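Local atomic coordinates of Cyclo(L-tyrosyl-L-tyrosyl) synthase (Mycobacterium tuberculosis, PDB entry 2X9Q), a protein that probably joins two tyrosyl units delivered as tyrosyl-tRNA into cyclo(L-tyrosyl-L-tyrosyl), an intermediate on the way to mycocyclosin, without consuming ATP. Residues Pro235-Thr240 / Ser249-His254; Ala260-Leu263 / Gly269-Ala272. All coordinates share one frame; numbering follows the deposited sequence.

Contact 1 of 2, residues Pro235-Thr240 / Ser249-His254; sequences PLFLDT and SLNCYH
Asn251 lays its side-chain amide over the ring of Phe237, where helix 220-244 packs on strand 249-253 in the Rossmann-like core that cyclodipeptide synthases share with class I tRNA synthetases. The helix and strand segments run nearly antiparallel, their axes 8.2 Å apart at closest approach. With CG anti to the backbone N (chi1 -167°), the asparagine side chain reaches from the sheet toward the helix. Its CB rests 3.8 Å from Phe237 CE1, and CG comes down over the side of the ring nearest CE1 and CZ. OD1 lies 3.1 Å from Phe237 CE1, while ND2 sits 3.3 Å above the ring plane over its centre. Amide and ring are only 17° from parallel, a stack that leaves the in-plane N-H of ND2 able to meet Leu236 O at 3.1 Å. This bond is nearly straight, yet ND2 stands above the carbonyl plane rather than on a lone pair. Asparagine suits the place because its one flat group both covers an aromatic face and satisfies a buried carbonyl. Threonine is equally apt: CG2 of Thr240 packs against Ser249, while OG1, beside the backbone N, turns back to Leu236 O as its second donor. Ser249 OG also bonds to His82 ND1, tying the start of strand 249-253 to the neighbouring parallel strand; the other end carries Tyr253, probably part of the substrate pocket. A water links the two hydroxyls, donating to Thr240 OG1 at 2.9 Å and lying 2.7 Å from Ser249 OG.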
ATOM      1  N   PRO A 235      -8.392   1.227  -0.756  1.00 22.19           N
ATOM      2  CA  PRO A 235      -9.267   0.098  -0.374  1.00 20.98           C
ATOM      3  C   PRO A 235      -8.492  -1.081   0.235  1.00 20.64           C
ATOM      4  O   PRO A 235      -9.021  -1.737   1.106  1.00 21.05           O
ATOM      5  CB  PRO A 235      -9.955  -0.284  -1.670  1.00 20.83           C
ATOM      6  CG  PRO A 235     -10.010   1.083  -2.436  1.00 22.87           C
ATOM      7  CD  PRO A 235      -8.683   1.702  -2.143  1.00 21.59           C
ATOM      8  N   LEU A 236      -7.265  -1.324  -0.198  1.00 20.49           N
ATOM      9  CA  LEU A 236      -6.406  -2.358   0.398  1.00 21.25           C
ATOM     10  C   LEU A 236      -5.898  -1.979   1.757  1.00 20.81           C
ATOM     11  O   LEU A 236      -5.552  -2.892   2.608  1.00 20.35           O
ATOM     12  CB  LEU A 236      -5.233  -2.732  -0.502  1.00 21.15           C
ATOM     13  CG  LEU A 236      -5.542  -3.563  -1.794  1.00 25.82           C
ATOM     14  CD1 LEU A 236      -4.183  -3.948  -2.406  1.00 29.03           C
ATOM     15  CD2 LEU A 236      -6.283  -4.846  -1.624  1.00 26.90           C
ATOM     16  N   PHE A 237      -5.850  -0.666   2.014  1.00 21.33           N
ATOM     17  CA  PHE A 237      -5.496  -0.214   3.381  1.00 20.84           C
ATOM     18  C   PHE A 237      -6.688  -0.176   4.307  1.00 19.83           C
ATOM     19  O   PHE A 237      -6.477  -0.029   5.468  1.00 19.44           O
ATOM     20  CB  PHE A 237      -4.775   1.153   3.388  1.00 22.74           C
ATOM     21  CG  PHE A 237      -3.396   1.043   2.952  1.00 28.37           C
ATOM     22  CD1 PHE A 237      -2.380   0.672   3.893  1.00 33.89           C
ATOM     23  CD2 PHE A 237      -3.075   1.208   1.594  1.00 32.85           C
ATOM     24  CE1 PHE A 237      -1.015   0.561   3.485  1.00 40.67           C
ATOM     25  CE2 PHE A 237      -1.725   1.067   1.112  1.00 36.81           C
ATOM     26  CZ  PHE A 237      -0.665   0.740   2.056  1.00 39.64           C
ATOM     27  N   LEU A 238      -7.911  -0.210   3.761  1.00 18.53           N
ATOM     28  CA  LEU A 238      -9.183  -0.178   4.526  1.00 17.93           C
ATOM     29  C   LEU A 238      -9.681  -1.590   4.816  1.00 18.57           C
ATOM     30  O   LEU A 238     -10.093  -1.901   5.967  1.00 16.47           O
ATOM     31  CB  LEU A 238     -10.267   0.568   3.712  1.00 18.01           C
ATOM     32  CG  LEU A 238      -9.955   2.086   3.579  1.00 17.64           C
ATOM     33  CD1 LEU A 238     -10.848   2.692   2.469  1.00 20.34           C
ATOM     34  CD2 LEU A 238     -10.259   2.744   4.974  1.00 17.58           C
ATOM     35  N   ASP A 239      -9.660  -2.448   3.791  1.00 17.56           N
ATOM     36  CA  ASP A 239     -10.379  -3.743   3.926  1.00 18.90           C
ATOM     37  C   ASP A 239      -9.953  -4.812   2.943  1.00 18.62           C
ATOM     38  O   ASP A 239     -10.803  -5.341   2.183  1.00 20.26           O
ATOM     39  CB  ASP A 239     -11.901  -3.531   3.848  1.00 17.96           C
ATOM     40  CG  ASP A 239     -12.677  -4.636   4.622  1.00 21.82           C
ATOM     41  OD1 ASP A 239     -12.067  -5.714   4.997  1.00 21.88           O
ATOM     42  OD2 ASP A 239     -13.872  -4.436   4.931  1.00 22.47           O
ATOM     43  N   THR A 240      -8.671  -5.169   2.995  1.00 20.10           N
ATOM     44  CA  THR A 240      -8.165  -6.304   2.245  1.00 20.34           C
ATOM     45  C   THR A 240      -8.959  -7.591   2.578  1.00 22.28           C
ATOM     46  O   THR A 240      -9.268  -8.375   1.674  1.00 22.21           O
ATOM     47  CB  THR A 240      -6.659  -6.523   2.506  1.00 20.16           C
ATOM     48  OG1 THR A 240      -5.922  -5.403   1.981  1.00 17.50           O
ATOM     49  CG2 THR A 240      -6.117  -7.837   1.827  1.00 19.64           C
ATOM     50  N   SER A 249      -5.651  -9.001   7.614  1.00 19.35           N
ATOM     51  CA  SER A 249      -4.530  -8.795   6.701  1.00 19.16           C
ATOM     52  C   SER A 249      -3.698  -7.646   7.208  1.00 19.64           C
ATOM     53  O   SER A 249      -4.272  -6.642   7.699  1.00 19.39           O
ATOM     54  CB  SER A 249      -5.023  -8.537   5.221  1.00 16.43           C
ATOM     55  OG  SER A 249      -3.849  -8.213   4.399  1.00 18.51           O
ATOM     56  N   LEU A 250      -2.372  -7.765   7.066  1.00 18.56           N
ATOM     57  CA  LEU A 250      -1.458  -6.709   7.411  1.00 18.78           C
ATOM     58  C   LEU A 250      -0.901  -6.068   6.131  1.00 18.91           C
ATOM     59  O   LEU A 250      -0.219  -6.740   5.361  1.00 19.27           O
ATOM     60  CB  LEU A 250      -0.244  -7.292   8.204  1.00 19.08           C
ATOM     61  CG  LEU A 250       0.641  -6.334   8.915  1.00 17.98           C
ATOM     62  CD1 LEU A 250      -0.137  -5.546  10.090  1.00 15.22           C
ATOM     63  CD2 LEU A 250       1.730  -7.166   9.525  1.00 17.76           C
ATOM     64  N   ASN A 251      -1.142  -4.769   5.949  1.00 19.23           N
ATOM     65  CA  ASN A 251      -0.699  -4.083   4.736  1.00 19.26           C
ATOM     66  C   ASN A 251       0.678  -3.477   5.003  1.00 20.05           C
ATOM     67  O   ASN A 251       0.849  -2.645   5.928  1.00 19.92           O
ATOM     68  CB  ASN A 251      -1.777  -3.056   4.305  1.00 19.39           C
ATOM     69  CG  ASN A 251      -1.502  -2.562   2.869  1.00 24.63           C
ATOM     70  OD1 ASN A 251      -0.351  -2.310   2.540  1.00 24.58           O
ATOM     71  ND2 ASN A 251      -2.524  -2.391   2.071  1.00 17.08           N
ATOM     72  N   CYS A 252       1.707  -3.955   4.262  1.00 19.16           N
ATOM     73  CA  CYS A 252       3.101  -3.664   4.654  1.00 18.47           C
ATOM     74  C   CYS A 252       3.859  -2.814   3.696  1.00 19.41           C
ATOM     75  O   CYS A 252       3.832  -3.085   2.453  1.00 19.92           O
ATOM     76  CB  CYS A 252       3.902  -4.988   4.772  1.00 21.07           C
ATOM     77  SG  CYS A 252       3.147  -6.086   6.003  1.00 22.33           S
ATOM     78  N   TYR A 253       4.579  -1.819   4.223  1.00 20.14           N
ATOM     79  CA  TYR A 253       5.406  -0.966   3.334  1.00 21.69           C
ATOM     80  C   TYR A 253       6.569  -0.475   4.128  1.00 22.85           C
ATOM     81  O   TYR A 253       6.539  -0.540   5.349  1.00 23.66           O
ATOM     82  CB  TYR A 253       4.555   0.230   2.790  1.00 20.67           C
ATOM     83  CG  TYR A 253       5.083   0.845   1.522  1.00 20.69           C
ATOM     84  CD1 TYR A 253       5.230   0.065   0.373  1.00 22.00           C
ATOM     85  CD2 TYR A 253       5.460   2.220   1.480  1.00 24.08           C
ATOM     86  CE1 TYR A 253       5.763   0.617  -0.814  1.00 23.40           C
ATOM     87  CE2 TYR A 253       5.991   2.780   0.290  1.00 27.13           C
ATOM     88  CZ  TYR A 253       6.125   1.979  -0.825  1.00 27.25           C
ATOM     89  OH  TYR A 253       6.593   2.486  -2.009  1.00 25.25           O
ATOM     90  N   HIS A 254       7.591   0.033   3.458  1.00 21.83           N
ATOM     91  CA  HIS A 254       8.784   0.447   4.162  1.00 24.20           C
ATOM     92  C   HIS A 254       8.692   1.893   4.653  1.00 26.34           C
ATOM     93  O   HIS A 254       9.680   2.390   5.200  1.00 27.75           O
ATOM     94  CB  HIS A 254      10.054   0.297   3.281  1.00 21.61           C
ATOM     95  CG  HIS A 254       9.983   1.012   1.952  1.00 25.17           C
ATOM     96  ND1 HIS A 254       9.154   0.616   0.941  1.00 23.69           N
ATOM     97  CD2 HIS A 254      10.701   2.065   1.454  1.00 28.58           C
ATOM     98  CE1 HIS A 254       9.277   1.430  -0.096  1.00 27.96           C
ATOM     99  NE2 HIS A 254      10.201   2.333   0.194  1.00 27.58           N
TER
HETATM  100  O   HOH W   1      -3.576  -5.620   3.690  1.00 16.43           O

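Contact 2 of 2, residues Ala260-Leu263 / Gly269-Ala272; sequences AEML and GLRA
The guanidinium group of Arg271 has Met262 O over one face, 2.9 Å above its plane and displaced toward the rim, without a hydrogen bond between them. Its edges donate to three backbone carbonyls: NH1 almost in plane to Leu270 O at 2.9 Å, NE to Ala265 O and NH2 to Arg266 O. The chain folds back to make this possible, CG lying beside the backbone N and a bend following at chi2 (-64°), so that CD passes 3.1 Å from Met262 O. Arginine fits because its flat cation offers several N-H groups around one rim. Beside it, Leu263 O receives the backbone N-H of Ala272 in a nearly straight bond of 2.8 Å, and the CA-H of Arg271 makes a further contact with the same oxygen. Away from these polar atoms the contact is made by leucines: Leu263 and Leu270 run alongside each other in the same direction, with their CD2 atoms 3.7 Å apart. Their branched tips suit a buried site facing Leu238 of helix 220-244. Met262, here a selenomethionine, extends across the arginine and brings SE to 4.3 Å from Leu270 CB, its flexible chain also reaching helix 194-210. Helix 260-263 and the loop before strand 276-283 are thus joined by backbone bonds and apolar side chains. With so many carbonyl oxygens gathered around it, the guanidinium charge probably offsets their partial negative charge where this short helix ends.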
ATOM      1  N   ALA A 260      -2.423   6.777   7.167  1.00 20.68           N
ATOM      2  CA  ALA A 260      -2.465   5.924   8.385  1.00 20.46           C
ATOM      3  C   ALA A 260      -2.997   6.581   9.630  1.00 21.75           C
ATOM      4  O   ALA A 260      -3.772   5.986  10.361  1.00 21.60           O
ATOM      5  CB  ALA A 260      -1.095   5.281   8.683  1.00 20.00           C
ATOM      6  N   GLU A 261      -2.614   7.827   9.870  1.00 22.22           N
ATOM      7  CA  GLU A 261      -3.007   8.549  11.032  1.00 22.37           C
ATOM      8  C   GLU A 261      -4.503   8.694  11.129  1.00 21.64           C
ATOM      9  O   GLU A 261      -5.059   8.837  12.232  1.00 23.16           O
ATOM     10  CB  GLU A 261      -2.292   9.952  10.960  1.00 26.34           C
ATOM     11  CG  GLU A 261      -2.718  10.894  12.016  1.00 30.97           C
ATOM     12  CD  GLU A 261      -2.086  12.303  11.767  1.00 32.18           C
ATOM     13  OE1 GLU A 261      -0.883  12.416  11.936  1.00 32.48           O
ATOM     14  OE2 GLU A 261      -2.817  13.231  11.367  1.00 32.77           O
HETATM   15  N   MSE A 262      -5.193   8.714   9.991  1.00 18.18           N
HETATM   16  CA  MSE A 262      -6.659   8.739  10.004  1.00 19.57           C
HETATM   17  C   MSE A 262      -7.271   7.307  10.028  1.00 18.22           C
HETATM   18  O   MSE A 262      -8.159   6.993  10.860  1.00 18.80           O
HETATM   19  CB  MSE A 262      -7.191   9.433   8.730  1.00 18.05           C
HETATM   20  CG  MSE A 262      -8.684   9.459   8.684  1.00 19.26           C
HETATM   21 SE   MSE A 262      -9.321  10.378   7.093  1.00 27.03          SE
HETATM   22  CE  MSE A 262      -8.739  12.214   7.617  1.00 26.94           C
ATOM     23  N   LEU A 263      -6.830   6.445   9.082  1.00 17.54           N
ATOM     24  CA  LEU A 263      -7.507   5.148   8.851  1.00 18.25           C
ATOM     25  C   LEU A 263      -7.390   4.206  10.055  1.00 18.48           C
ATOM     26  O   LEU A 263      -8.306   3.386  10.300  1.00 18.19           O
ATOM     27  CB  LEU A 263      -6.874   4.436   7.666  1.00 18.56           C
ATOM     28  CG  LEU A 263      -6.838   5.179   6.319  1.00 25.07           C
ATOM     29  CD1 LEU A 263      -6.602   4.144   5.196  1.00 27.43           C
ATOM     30  CD2 LEU A 263      -8.110   5.961   6.136  1.00 21.30           C
ATOM     31  N   GLY A 269     -15.179   8.060  11.872  1.00 24.15           N
ATOM     32  CA  GLY A 269     -14.950   8.701  10.561  1.00 25.99           C
ATOM     33  C   GLY A 269     -14.644   7.577   9.544  1.00 26.55           C
ATOM     34  O   GLY A 269     -15.181   6.454   9.639  1.00 26.87           O
ATOM     35  N   LEU A 270     -13.768   7.858   8.604  1.00 24.63           N
ATOM     36  CA  LEU A 270     -13.275   6.821   7.694  1.00 22.16           C
ATOM     37  C   LEU A 270     -12.257   5.995   8.495  1.00 20.01           C
ATOM     38  O   LEU A 270     -11.211   6.554   8.894  1.00 18.19           O
ATOM     39  CB  LEU A 270     -12.543   7.528   6.532  1.00 22.78           C
ATOM     40  CG  LEU A 270     -11.973   6.492   5.496  1.00 24.76           C
ATOM     41  CD1 LEU A 270     -13.046   5.662   4.850  1.00 25.47           C
ATOM     42  CD2 LEU A 270     -11.145   7.235   4.443  1.00 27.83           C
ATOM     43  N   ARG A 271     -12.505   4.690   8.696  1.00 16.79           N
ATOM     44  CA  ARG A 271     -11.613   3.843   9.444  1.00 19.69           C
ATOM     45  C   ARG A 271     -11.447   2.493   8.754  1.00 17.36           C
ATOM     46  O   ARG A 271     -12.383   1.971   8.166  1.00 19.98           O
ATOM     47  CB  ARG A 271     -12.143   3.624  10.907  1.00 17.38           C
ATOM     48  CG  ARG A 271     -12.098   4.976  11.797  1.00 18.21           C
ATOM     49  CD  ARG A 271     -10.620   5.472  12.016  1.00 14.52           C
ATOM     50  NE  ARG A 271     -10.646   6.606  12.944  1.00 13.94           N
ATOM     51  CZ  ARG A 271     -10.898   7.899  12.593  1.00 21.64           C
ATOM     52  NH1 ARG A 271     -11.261   8.208  11.326  1.00 15.89           N
ATOM     53  NH2 ARG A 271     -10.833   8.872  13.551  1.00 17.91           N
ATOM     54  N   ALA A 272     -10.244   1.965   8.797  1.00 18.38           N
ATOM     55  CA  ALA A 272     -10.010   0.606   8.283  1.00 17.15           C
ATOM     56  C   ALA A 272     -10.813  -0.387   9.129  1.00 17.73           C
ATOM     57  O   ALA A 272     -11.217  -0.123  10.284  1.00 15.89           O
ATOM     58  CB  ALA A 272      -8.501   0.256   8.322  1.00 16.67           C
TER

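Contact 1 and contact 2 follow one another along the chain, with centres about 12 Å apart, and meet through helix 220-244. Ala272 CB of contact 2 lies 3.5 Å from Phe237 O, and Leu238 CD2 packs 3.9 Å from Leu263 CD1, so the outer helix and loop rest on the same helix whose Phe237 ring meets Asn251 of the sheet. The substrate site inferred from relatives lies close by. The Phe237 side chain is about 4 Å from that of Glu233, which may have a critical role in catalysis, and the Leu263 side chain about 7 Å from that of Ile230, which probably lines the substrate site. Strand 249-253 ends at Tyr253, whose OH is hydrogen-bonded to Ser88 OG, the probable nucleophile.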